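Local coordinates for SusD family protein (Bacteroides uniformis, PDB 7KV1) that probably binds beta-glucans at the cell surface of a human gut bacterium, as a SusD-like glycan-binding protein built on a tetratricopeptide-repeat scaffold, at residues E222-L225 with G226-T229; P270-A273 with N274-T278. All coordinates share one frame; numbering follows the deposited sequence.

Overall arrangement
Both contacts are local ones, made by residues three or four apart in the chain. Contact 1 comes first, in the connection between helices 185-201 and 230-244; contact 2 follows, on the short helix 272-275 between helix 250-262 and strand 286-290. Their centres lie 20 Å apart and their nearest atoms about 9 Å, so they do not touch. Each sits 18 to 19 Å from the centre of the chain. W288 of strand 286-290 and N291 just after it bond to the turn of contact 1, while R404 and R407 of the paired strand 403-407 lie against contact 2, so one two-stranded sheet touches both within a mainly helical, SusD-like fold.

Contact 1: residues E222-L225 with G226-T229; sequences EGQL and GRVT
Q224 and R227 meet twice, once through the backbone and once through their side chains. The backbone link runs from R227 N to Q224 O, 3.2 Å long and nearly straight at the hydrogen. The second is a weak hydrogen bond: R227 NE is 2.6 Å from Q224 OE1, but the angle at the hydrogen is only 124°. Here the two side chains approach with the amide and guanidinium planes 85° apart, almost perpendicular. Q224 sends its chain out extended beyond CG, and R227 is likewise drawn out from CG to NE, its CG anti to the carbonyl carbon, which lets the extended chain carry NE to within reach of Q224 OE1. A long amide and a long cation suit these corners: both chains run out from the open end of the turn, far enough for their polar ends to meet beside it.

The chain reversal is a type II beta turn from Q224 to R227, with L225 and G226 at its two central positions. G226 has a positive phi of 118°, where a side chain would be jammed against L225 O, so the lack of a CB fits the site. L225 directs its side chain away from the turn, onto Y209 and W282, as suits a leucine with an apolar neighbour to meet.

Further bonds fix the polar ends: D221 accepts from Q224 NE2, leaving OE1 turned to the arginine, and Q147 of helix 138-162 accepts from R227 NH1. The R227 side chain lies against helix 44-55, and the carbonyl oxygens of L225 and G226 receive N291 and W288.

Contact 2: residues P270-A273 with N274-T278; sequences PSFA and NIWET
The backbone from S271 onward winds into one short, weakly bonded helical turn, in which I275 N donates to F272 O (3.2 Å) and W276 N to A273 O (3.3 Å), both bonds spanning three residues as in a 3-10-like turn. S271 is the N-cap: its OG lies anti to the backbone N (chi1 161°), which swings it round to accept from N274 N at 3.0 Å. The same N-H makes a weak bond to S271 O. A small hydroxyl suits this place because it can fold back onto an amide of the first turn, and the amide group of N274 lies against the serine, N274 CG 3.2 Å from S271 OG. A273, on the exposed side, presents only a methyl group to its surroundings.

On the buried side F272 and W276 form an edge-to-face pair, the five-membered ring of the indole turned at 61° to the phenyl ring with centroids 5.1 Å apart. The edge of the indole comes over one face of F272, W276 NE1 displaced toward the rim and 3.6 Å from F272 CE2. I275, between them in sequence, lays CG2 over the centre of a face of the indole and brings I275 CD1 to 4.0 Å from F272 CD1, its branched chain meeting both rings at once.

This apolar side faces the protein: F272 packs on helix 353-357 and, together with I275, on R440 of helix 429-440, while R407 of strand 403-407 lies against all three side chains and R404 of that strand bonds to I275 O, tying the short helix to the strand.

Contact 1: residues E222-L225 with G226-T229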
loop_
_atom_site.group_PDB
_atom_site.type_symbol
_atom_site.label_atom_id
_atom_site.label_comp_id
_atom_site.label_asym_id
_atom_site.label_seq_id
_atom_site.Cartn_x
_atom_site.Cartn_y
_atom_site.Cartn_z
ATOM N N GLU A 222 11.057 -20.278 7.627
ATOM C CA GLU A 222 11.110 -19.418 6.412
ATOM C C GLU A 222 9.854 -19.650 5.551
ATOM O O GLU A 222 9.462 -18.725 4.791
ATOM C CB GLU A 222 12.421 -19.701 5.663
ATOM C CG GLU A 222 12.868 -18.603 4.704
ATOM C CD GLU A 222 12.801 -18.935 3.217
ATOM O OE1 GLU A 222 13.006 -20.120 2.859
ATOM O OE2 GLU A 222 12.555 -18.006 2.408
ATOM N N GLY A 223 9.232 -20.824 5.667
ATOM C CA GLY A 223 8.123 -21.263 4.801
ATOM C C GLY A 223 6.772 -20.824 5.331
ATOM O O GLY A 223 5.761 -21.234 4.755
ATOM N N GLN A 224 6.745 -20.034 6.404
ATOM C CA GLN A 224 5.526 -19.323 6.866
ATOM C C GLN A 224 5.655 -17.816 6.609
ATOM O O GLN A 224 4.825 -17.051 7.162
ATOM C CB GLN A 224 5.294 -19.645 8.340
ATOM C CG GLN A 224 4.765 -21.058 8.530
ATOM C CD GLN A 224 4.218 -21.269 9.915
ATOM O OE1 GLN A 224 3.131 -20.800 10.239
ATOM N NE2 GLN A 224 4.983 -21.976 10.737
ATOM N N LEU A 225 6.659 -17.385 5.835
ATOM C CA LEU A 225 6.825 -15.937 5.516
ATOM C C LEU A 225 5.601 -15.512 4.697
ATOM O O LEU A 225 5.227 -16.251 3.804
ATOM C CB LEU A 225 8.160 -15.712 4.789
ATOM C CG LEU A 225 9.386 -15.730 5.702
ATOM C CD1 LEU A 225 10.673 -15.583 4.911
ATOM C CD2 LEU A 225 9.299 -14.647 6.768
ATOM N N GLY A 226 4.957 -14.400 5.053
ATOM C CA GLY A 226 3.661 -13.965 4.483
ATOM C C GLY A 226 2.596 -13.895 5.562
ATOM O O GLY A 226 1.656 -13.095 5.433
ATOM N N ARG A 227 2.719 -14.694 6.622
ATOM C CA ARG A 227 1.822 -14.537 7.792
ATOM C C ARG A 227 1.983 -13.115 8.314
ATOM O O ARG A 227 3.039 -12.516 8.148
ATOM C CB ARG A 227 2.054 -15.552 8.906
ATOM C CG ARG A 227 1.594 -16.960 8.539
ATOM C CD ARG A 227 1.594 -17.968 9.694
ATOM N NE ARG A 227 1.268 -19.280 9.139
ATOM C CZ ARG A 227 0.034 -19.745 8.901
ATOM N NH1 ARG A 227 -1.046 -19.053 9.219
ATOM N NH2 ARG A 227 -0.121 -20.930 8.345
ATOM N N VAL A 228 0.956 -12.612 8.969
ATOM C CA VAL A 228 1.063 -11.305 9.658
ATOM C C VAL A 228 1.819 -11.530 10.951
ATOM O O VAL A 228 1.766 -12.672 11.493
ATOM C CB VAL A 228 -0.318 -10.678 9.832
ATOM C CG1 VAL A 228 -0.923 -10.491 8.455
ATOM C CG2 VAL A 228 -1.256 -11.493 10.735
ATOM N N THR A 229 2.507 -10.486 11.385
ATOM C CA THR A 229 3.486 -10.499 12.490
ATOM C C THR A 229 3.254 -9.279 13.376
ATOM O O THR A 229 2.515 -8.347 12.987
ATOM C CB THR A 229 4.923 -10.532 11.966
ATOM O OG1 THR A 229 5.083 -9.344 11.201
ATOM C CG2 THR A 229 5.237 -11.748 11.114
#

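Contact 2: residues P270-A273 with N274-T278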
loop_
_atom_site.group_PDB
_atom_site.type_symbol
_atom_site.label_atom_id
_atom_site.label_comp_id
_atom_site.label_asym_id
_atom_site.label_seq_id
_atom_site.Cartn_x
_atom_site.Cartn_y
_atom_site.Cartn_z
ATOM N N PRO A 270 21.565 -3.465 1.682
ATOM C CA PRO A 270 22.681 -2.634 1.245
ATOM C C PRO A 270 22.486 -2.102 -0.175
ATOM O O PRO A 270 22.983 -1.044 -0.442
ATOM C CB PRO A 270 23.918 -3.554 1.322
ATOM C CG PRO A 270 23.514 -4.649 2.291
ATOM C CD PRO A 270 22.001 -4.748 2.262
ATOM N N SER A 271 21.804 -2.869 -1.046
ATOM C CA SER A 271 21.466 -2.478 -2.439
ATOM C C SER A 271 19.952 -2.235 -2.534
ATOM O O SER A 271 19.195 -3.197 -2.350
ATOM C CB SER A 271 21.887 -3.548 -3.436
ATOM O OG SER A 271 21.199 -3.376 -4.668
ATOM N N PHE A 272 19.521 -1.005 -2.795
ATOM C CA PHE A 272 18.089 -0.700 -3.048
ATOM C C PHE A 272 17.596 -1.530 -4.241
ATOM O O PHE A 272 16.444 -2.025 -4.240
ATOM C CB PHE A 272 17.941 0.776 -3.357
ATOM C CG PHE A 272 16.530 1.234 -3.554
ATOM C CD1 PHE A 272 15.755 1.648 -2.468
ATOM C CD2 PHE A 272 16.001 1.299 -4.822
ATOM C CE1 PHE A 272 14.481 2.134 -2.673
ATOM C CE2 PHE A 272 14.737 1.820 -5.027
ATOM C CZ PHE A 272 13.965 2.208 -3.952
ATOM N N ALA A 273 18.411 -1.595 -5.289
ATOM C CA ALA A 273 18.090 -2.376 -6.513
ATOM C C ALA A 273 17.763 -3.835 -6.153
ATOM O O ALA A 273 16.809 -4.354 -6.692
ATOM C CB ALA A 273 19.227 -2.301 -7.494
ATOM N N ASN A 274 18.512 -4.466 -5.249
ATOM C CA ASN A 274 18.408 -5.907 -4.898
ATOM C C ASN A 274 17.078 -6.200 -4.192
ATOM O O ASN A 274 16.620 -7.368 -4.213
ATOM C CB ASN A 274 19.578 -6.358 -4.002
ATOM C CG ASN A 274 20.924 -6.549 -4.692
ATOM O OD1 ASN A 274 21.074 -6.314 -5.896
ATOM N ND2 ASN A 274 21.935 -6.948 -3.921
ATOM N N ILE A 275 16.463 -5.200 -3.548
ATOM C CA ILE A 275 15.131 -5.389 -2.909
ATOM C C ILE A 275 14.169 -6.034 -3.919
ATOM O O ILE A 275 13.395 -6.937 -3.516
ATOM C CB ILE A 275 14.557 -4.047 -2.416
ATOM C CG1 ILE A 275 15.347 -3.443 -1.257
ATOM C CG2 ILE A 275 13.092 -4.234 -2.025
ATOM C CD1 ILE A 275 15.056 -1.972 -1.050
ATOM N N TRP A 276 14.164 -5.527 -5.157
ATOM C CA TRP A 276 13.089 -5.761 -6.167
ATOM C C TRP A 276 13.324 -7.053 -6.971
ATOM O O TRP A 276 12.425 -7.435 -7.744
ATOM C CB TRP A 276 12.998 -4.523 -7.066
ATOM C CG TRP A 276 12.919 -3.315 -6.195
ATOM C CD1 TRP A 276 13.905 -2.413 -5.919
ATOM C CD2 TRP A 276 11.839 -3.014 -5.297
ATOM N NE1 TRP A 276 13.486 -1.542 -4.952
ATOM C CE2 TRP A 276 12.224 -1.887 -4.553
ATOM C CE3 TRP A 276 10.561 -3.551 -5.114
ATOM C CZ2 TRP A 276 11.385 -1.310 -3.603
ATOM C CZ3 TRP A 276 9.732 -2.980 -4.181
ATOM C CH2 TRP A 276 10.155 -1.893 -3.420
ATOM N N GLU A 277 14.522 -7.628 -6.860
ATOM C CA GLU A 277 14.916 -8.901 -7.517
ATOM C C GLU A 277 14.226 -10.033 -6.755
ATOM O O GLU A 277 13.874 -9.830 -5.566
ATOM C CB GLU A 277 16.431 -9.101 -7.486
ATOM C CG GLU A 277 17.235 -7.899 -7.936
ATOM C CD GLU A 277 17.463 -7.786 -9.431
ATOM O OE1 GLU A 277 16.727 -8.462 -10.199
ATOM O OE2 GLU A 277 18.399 -7.034 -9.828
ATOM N N THR A 278 14.017 -11.169 -7.404
ATOM C CA THR A 278 13.435 -12.369 -6.760
ATOM C C THR A 278 14.251 -12.750 -5.529
ATOM O O THR A 278 13.645 -13.083 -4.510
ATOM C CB THR A 278 13.341 -13.561 -7.722
ATOM O OG1 THR A 278 12.988 -13.068 -9.011
ATOM C CG2 THR A 278 12.329 -14.567 -7.230
#